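Local coordinates for putative silent information regulator 2 (Leishmania infantum, PDB 5OL0), which catalyses NAD-dependent removal of acetyl groups from protein lysines and probably regulates gene expression through chromatin, at residues C124-D129 against M221-F226; L141-H146 against P197-D202. All coordinates share one frame; numbering follows the deposited sequence.

Contact 1 (C124-D129 against M221-F226); sequences CTQNID and MQVHPF
T125 OG1 is held by two hydrogen bonds: it accepts from the backbone N of N127, 3.0 Å away at an N-H...O angle of 147°, which makes an ST turn, and it pairs with the carboxylate of E132. That turn bends the chain as it leaves strand 120-125 and starts the loop 126-129, which probably binds NAD. On the other side of the strand end, F226 reaches in with CG anti to its backbone N. Its ring lies flat beneath Q126: CB sits 3.9 Å from the centroid of the F226 ring and only 4° off the normal, a CH-pi contact almost dead centre. Q126 CG, in the crowded position between the backbone N and the carbonyl carbon, and an extended chain beyond it bring the amide to the CD2-CE2 side of the same ring, NE2 3.7 Å from F226 CE2 and the two planes 32° apart. At the ring's edge, C124 O lies 3.4 Å from F226 CZ. The one polar tie between the segments is a water, 3.1 Å from V223 N, which it accepts from, and weakly bonded to Q126 OE1. The phenyl ring thus supports CB of Q126 from one side, while OE1 keeps a weak bond to the water, consistent with a probable role in NAD binding.

Contact 2 (L141-H146 against P197-D202); sequences LLVEAH and PDAFFD
V143 and A145 meet helix 198-207 through apolar atoms, with no hydrogen bond from one segment to the other. V143 splits its two methyls over the first turn of the helix. CG1, anti to the backbone N (chi1 178°), rests against the main chain of F200, 3.7 Å from F200 N, while V143 CG2 lies 3.8 Å from A199 O and looser, at 4.4 Å, from A199 CB. Two residues on, A145 CB touches the F200 ring obliquely at CD1, 3.8 Å away. The P197 ring closes the end of the interface, its CD only 3.2 Å from A145 O.

Behind this shell, F200 N donates to P197 O at 2.9 Å, tying the proline to the first helical turn. F200 has CG anti to its backbone N (chi1 169°), which sends the ring alongside A145 and on to P225 and L229; F201 lays its own ring face against F200 CD2. On the strand side, V143 and A145 are hydrogen-bonded through their backbones to T125 of strand 120-125, and E144 centres an inverse gamma turn that bends the chain toward H146, probably the catalytic proton acceptor. H146 ND1 is bonded to Q126 O. The chemistry is therefore hydrophobic packing of a helix on the edge strand of the Rossmann-like sheet, at the price of one buried carbonyl, A145 O, that has no hydrogen-bond partner in the model.

After strand 36-40 and a run of helices, the chain enters strand 120-125 and the loop 126-129, then passes helix 131-134 and returns as strand 142-144, the neighbouring edge strand. It next makes the excursion that carries the zinc site before helix 198-207 comes back onto that edge, where contact 2 closes its loop. Only after strand 213-217 does 221-226 return to 124-129, so contact 1 closes the outer loop and contact 2 is nested within it. The two also touch beyond the strands, where I128 CG2 packs on H146 O. Together they tie the parallel sheet, helix 198-207 packed against its edge strand, and the peptide-binding loop.

Contact 1 (C124-D129 against M221-F226)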
loop_
_atom_site.group_PDB
_atom_site.type_symbol
_atom_site.label_atom_id
_atom_site.label_comp_id
_atom_site.label_asym_id
_atom_site.label_seq_id
_atom_site.Cartn_x
_atom_site.Cartn_y
_atom_site.Cartn_z
ATOM N N CYS A 124 6.951 -0.310 1.474
ATOM C CA CYS A 124 6.323 0.970 1.104
ATOM C C CYS A 124 4.915 0.640 0.677
ATOM O O CYS A 124 4.732 -0.121 -0.276
ATOM C CB CYS A 124 7.066 1.575 -0.065
ATOM S SG CYS A 124 8.788 2.142 0.288
ATOM N N THR A 125 3.934 1.228 1.341
ATOM C CA THR A 125 2.520 0.921 1.080
ATOM C C THR A 125 1.796 2.177 0.621
ATOM O O THR A 125 2.030 3.254 1.103
ATOM C CB THR A 125 1.846 0.346 2.334
ATOM O OG1 THR A 125 0.482 0.030 2.068
ATOM C CG2 THR A 125 1.910 1.300 3.570
ATOM N N GLN A 126 0.949 2.041 -0.357
ATOM C CA GLN A 126 0.054 3.090 -0.734
ATOM C C GLN A 126 -1.320 2.933 -0.056
ATOM O O GLN A 126 -2.150 3.809 -0.172
ATOM C CB GLN A 126 -0.081 3.155 -2.255
ATOM C CG GLN A 126 -0.633 1.988 -3.004
ATOM C CD GLN A 126 -0.620 2.268 -4.509
ATOM O OE1 GLN A 126 -1.053 3.300 -4.961
ATOM N NE2 GLN A 126 -0.139 1.385 -5.242
ATOM N N ASN A 127 -1.511 1.872 0.720
ATOM C CA ASN A 127 -2.741 1.680 1.464
ATOM C C ASN A 127 -2.763 2.625 2.685
ATOM O O ASN A 127 -1.699 3.048 3.242
ATOM C CB ASN A 127 -2.887 0.225 1.895
ATOM C CG ASN A 127 -3.124 -0.715 0.745
ATOM O OD1 ASN A 127 -3.549 -0.296 -0.364
ATOM N ND2 ASN A 127 -2.940 -2.031 1.015
ATOM N N ILE A 128 -3.982 2.948 3.113
ATOM C CA ILE A 128 -4.158 3.852 4.251
ATOM C C ILE A 128 -4.798 3.117 5.396
ATOM O O ILE A 128 -5.368 3.727 6.284
ATOM C CB ILE A 128 -4.941 5.084 3.817
ATOM C CG1 ILE A 128 -6.384 4.756 3.354
ATOM C CG2 ILE A 128 -4.186 5.752 2.698
ATOM C CD1 ILE A 128 -7.112 5.987 2.818
ATOM N N ASP A 129 -4.674 1.785 5.384
ATOM C CA ASP A 129 -5.369 0.959 6.365
ATOM C C ASP A 129 -4.536 0.632 7.593
ATOM O O ASP A 129 -5.015 -0.051 8.458
ATOM C CB ASP A 129 -5.936 -0.299 5.689
ATOM C CG ASP A 129 -4.868 -1.151 4.941
ATOM O OD1 ASP A 129 -3.682 -1.155 5.368
ATOM O OD2 ASP A 129 -5.240 -1.829 3.916
ATOM N N MET A 221 0.188 1.209 -9.932
ATOM C CA MET A 221 1.014 1.996 -10.875
ATOM C C MET A 221 0.364 3.225 -11.435
ATOM O O MET A 221 0.898 3.798 -12.348
ATOM C CB MET A 221 1.453 1.181 -12.126
ATOM C CG MET A 221 2.179 -0.120 -11.859
ATOM S SD MET A 221 3.745 0.202 -11.029
ATOM C CE MET A 221 4.731 1.096 -12.269
ATOM N N GLN A 222 -0.801 3.647 -10.973
ATOM C CA GLN A 222 -1.395 4.838 -11.566
ATOM C C GLN A 222 -1.448 6.017 -10.610
ATOM O O GLN A 222 -1.987 7.058 -10.983
ATOM C CB GLN A 222 -2.792 4.505 -12.130
ATOM C CG GLN A 222 -2.691 3.364 -13.153
ATOM C CD GLN A 222 -3.897 3.213 -14.029
ATOM O OE1 GLN A 222 -4.980 2.951 -13.532
ATOM N NE2 GLN A 222 -3.716 3.377 -15.350
ATOM N N VAL A 223 -0.889 5.870 -9.400
ATOM C CA VAL A 223 -0.761 6.988 -8.452
ATOM C C VAL A 223 0.698 7.375 -8.212
ATOM O O VAL A 223 1.518 6.528 -7.838
ATOM C CB VAL A 223 -1.464 6.643 -7.118
ATOM C CG1 VAL A 223 -1.282 7.777 -6.135
ATOM C CG2 VAL A 223 -2.941 6.394 -7.372
ATOM N N HIS A 224 1.021 8.658 -8.394
ATOM C CA HIS A 224 2.364 9.144 -8.472
ATOM C C HIS A 224 2.590 10.101 -7.358
ATOM O O HIS A 224 1.632 10.691 -6.907
ATOM C CB HIS A 224 2.563 9.827 -9.842
ATOM C CG HIS A 224 2.135 8.976 -10.972
ATOM N ND1 HIS A 224 2.803 7.820 -11.307
ATOM C CD2 HIS A 224 1.073 9.066 -11.812
ATOM C CE1 HIS A 224 2.152 7.223 -12.287
ATOM N NE2 HIS A 224 1.112 7.966 -12.621
ATOM N N PRO A 225 3.827 10.238 -6.848
ATOM C CA PRO A 225 5.027 9.571 -7.322
ATOM C C PRO A 225 5.318 8.097 -6.841
ATOM O O PRO A 225 6.344 7.531 -7.205
ATOM C CB PRO A 225 6.127 10.514 -6.830
ATOM C CG PRO A 225 5.606 11.087 -5.562
ATOM C CD PRO A 225 4.109 11.183 -5.751
ATOM N N PHE A 226 4.431 7.511 -6.068
ATOM C CA PHE A 226 4.536 6.142 -5.580
ATOM C C PHE A 226 4.904 5.162 -6.675
ATOM O O PHE A 226 5.800 4.348 -6.499
ATOM C CB PHE A 226 3.218 5.662 -4.922
ATOM C CG PHE A 226 3.357 4.326 -4.205
ATOM C CD1 PHE A 226 3.779 4.288 -2.853
ATOM C CD2 PHE A 226 3.206 3.123 -4.881
ATOM C CE1 PHE A 226 3.937 3.063 -2.187
ATOM C CE2 PHE A 226 3.365 1.897 -4.218
ATOM C CZ PHE A 226 3.720 1.863 -2.870
HETATM O O HOH W 1 0.712 3.842 -7.761
#

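Contact 2 (L141-H146 against P197-D202)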
loop_
_atom_site.group_PDB
_atom_site.type_symbol
_atom_site.label_atom_id
_atom_site.label_comp_id
_atom_site.label_asym_id
_atom_site.label_seq_id
_atom_site.Cartn_x
_atom_site.Cartn_y
_atom_site.Cartn_z
ATOM N N LEU A 141 11.398 0.425 9.120
ATOM C CA LEU A 141 11.247 -0.340 7.860
ATOM C C LEU A 141 9.940 -0.070 7.069
ATOM O O LEU A 141 9.873 -0.357 5.871
ATOM C CB LEU A 141 11.399 -1.818 8.120
ATOM C CG LEU A 141 12.778 -2.262 8.624
ATOM C CD1 LEU A 141 12.794 -3.764 8.818
ATOM C CD2 LEU A 141 13.911 -1.839 7.678
ATOM N N LEU A 142 8.970 0.565 7.714
ATOM C CA LEU A 142 7.683 0.827 7.084
ATOM C C LEU A 142 7.574 2.281 6.616
ATOM O O LEU A 142 7.820 3.168 7.392
ATOM C CB LEU A 142 6.551 0.557 8.044
ATOM C CG LEU A 142 5.147 0.929 7.567
ATOM C CD1 LEU A 142 4.800 0.038 6.358
ATOM C CD2 LEU A 142 4.149 0.752 8.725
ATOM N N VAL A 143 7.138 2.467 5.370
ATOM C CA VAL A 143 6.748 3.756 4.829
ATOM C C VAL A 143 5.292 3.715 4.417
ATOM O O VAL A 143 4.918 3.032 3.435
ATOM C CB VAL A 143 7.635 4.079 3.655
ATOM C CG1 VAL A 143 7.235 5.422 3.021
ATOM C CG2 VAL A 143 9.100 4.086 4.134
ATOM N N GLU A 144 4.475 4.446 5.183
ATOM C CA GLU A 144 3.060 4.709 4.874
ATOM C C GLU A 144 3.060 5.873 3.950
ATOM O O GLU A 144 2.890 6.987 4.400
ATOM C CB GLU A 144 2.267 5.018 6.176
ATOM C CG GLU A 144 1.966 3.731 6.933
ATOM C CD GLU A 144 1.310 3.872 8.304
ATOM O OE1 GLU A 144 1.600 4.856 8.988
ATOM O OE2 GLU A 144 0.548 2.966 8.723
ATOM N N ALA A 145 3.268 5.633 2.651
ATOM C CA ALA A 145 3.482 6.720 1.730
ATOM C C ALA A 145 2.301 7.680 1.521
ATOM O O ALA A 145 2.507 8.816 1.082
ATOM C CB ALA A 145 3.929 6.176 0.380
ATOM N N HIS A 146 1.095 7.212 1.823
ATOM C CA HIS A 146 -0.127 7.987 1.756
ATOM C C HIS A 146 -0.799 8.173 3.086
ATOM O O HIS A 146 -1.988 8.433 3.133
ATOM C CB HIS A 146 -1.104 7.323 0.816
ATOM C CG HIS A 146 -0.630 7.338 -0.602
ATOM N ND1 HIS A 146 -1.131 6.488 -1.568
ATOM C CD2 HIS A 146 0.310 8.094 -1.213
ATOM C CE1 HIS A 146 -0.497 6.703 -2.702
ATOM N NE2 HIS A 146 0.388 7.669 -2.511
ATOM N N PRO A 197 4.967 12.075 2.663
ATOM C CA PRO A 197 6.001 12.266 3.732
ATOM C C PRO A 197 7.433 12.058 3.259
ATOM O O PRO A 197 7.696 11.371 2.274
ATOM C CB PRO A 197 5.604 11.210 4.773
ATOM C CG PRO A 197 4.945 10.109 3.945
ATOM C CD PRO A 197 4.251 10.805 2.802
ATOM N N ASP A 198 8.363 12.671 3.974
ATOM C CA ASP A 198 9.797 12.582 3.732
ATOM C C ASP A 198 10.309 11.175 3.584
ATOM O O ASP A 198 11.205 10.911 2.809
ATOM C CB ASP A 198 10.552 13.136 4.963
ATOM C CG ASP A 198 10.586 14.648 5.023
ATOM O OD1 ASP A 198 10.612 15.307 3.970
ATOM O OD2 ASP A 198 10.679 15.179 6.156
ATOM N N ALA A 199 9.789 10.293 4.427
ATOM C CA ALA A 199 10.201 8.941 4.418
ATOM C C ALA A 199 9.914 8.253 3.069
ATOM O O ALA A 199 10.615 7.288 2.706
ATOM C CB ALA A 199 9.518 8.200 5.543
ATOM N N PHE A 200 8.897 8.699 2.335
ATOM C CA PHE A 200 8.702 8.196 0.955
ATOM C C PHE A 200 9.879 8.547 0.078
ATOM O O PHE A 200 10.426 7.700 -0.634
ATOM C CB PHE A 200 7.418 8.724 0.311
ATOM C CG PHE A 200 7.372 8.429 -1.127
ATOM C CD1 PHE A 200 7.041 7.168 -1.564
ATOM C CD2 PHE A 200 7.830 9.363 -2.050
ATOM C CE1 PHE A 200 7.063 6.859 -2.895
ATOM C CE2 PHE A 200 7.837 9.064 -3.386
ATOM C CZ PHE A 200 7.449 7.816 -3.818
ATOM N N PHE A 201 10.323 9.798 0.146
ATOM C CA PHE A 201 11.466 10.233 -0.692
ATOM C C PHE A 201 12.809 9.586 -0.309
ATOM O O PHE A 201 13.640 9.307 -1.180
ATOM C CB PHE A 201 11.520 11.773 -0.736
ATOM C CG PHE A 201 10.309 12.346 -1.408
ATOM C CD1 PHE A 201 10.193 12.247 -2.789
ATOM C CD2 PHE A 201 9.252 12.870 -0.663
ATOM C CE1 PHE A 201 9.039 12.675 -3.429
ATOM C CE2 PHE A 201 8.097 13.312 -1.295
ATOM C CZ PHE A 201 7.996 13.213 -2.696
ATOM N N ASP A 202 12.951 9.302 0.974
ATOM C CA ASP A 202 14.099 8.484 1.503
ATOM C C ASP A 202 14.106 7.113 0.824
ATOM O O ASP A 202 15.100 6.670 0.249
ATOM C CB ASP A 202 13.910 8.337 3.015
ATOM C CG ASP A 202 15.076 7.665 3.692
ATOM O OD1 ASP A 202 16.101 8.340 3.864
ATOM O OD2 ASP A 202 14.991 6.453 4.012
#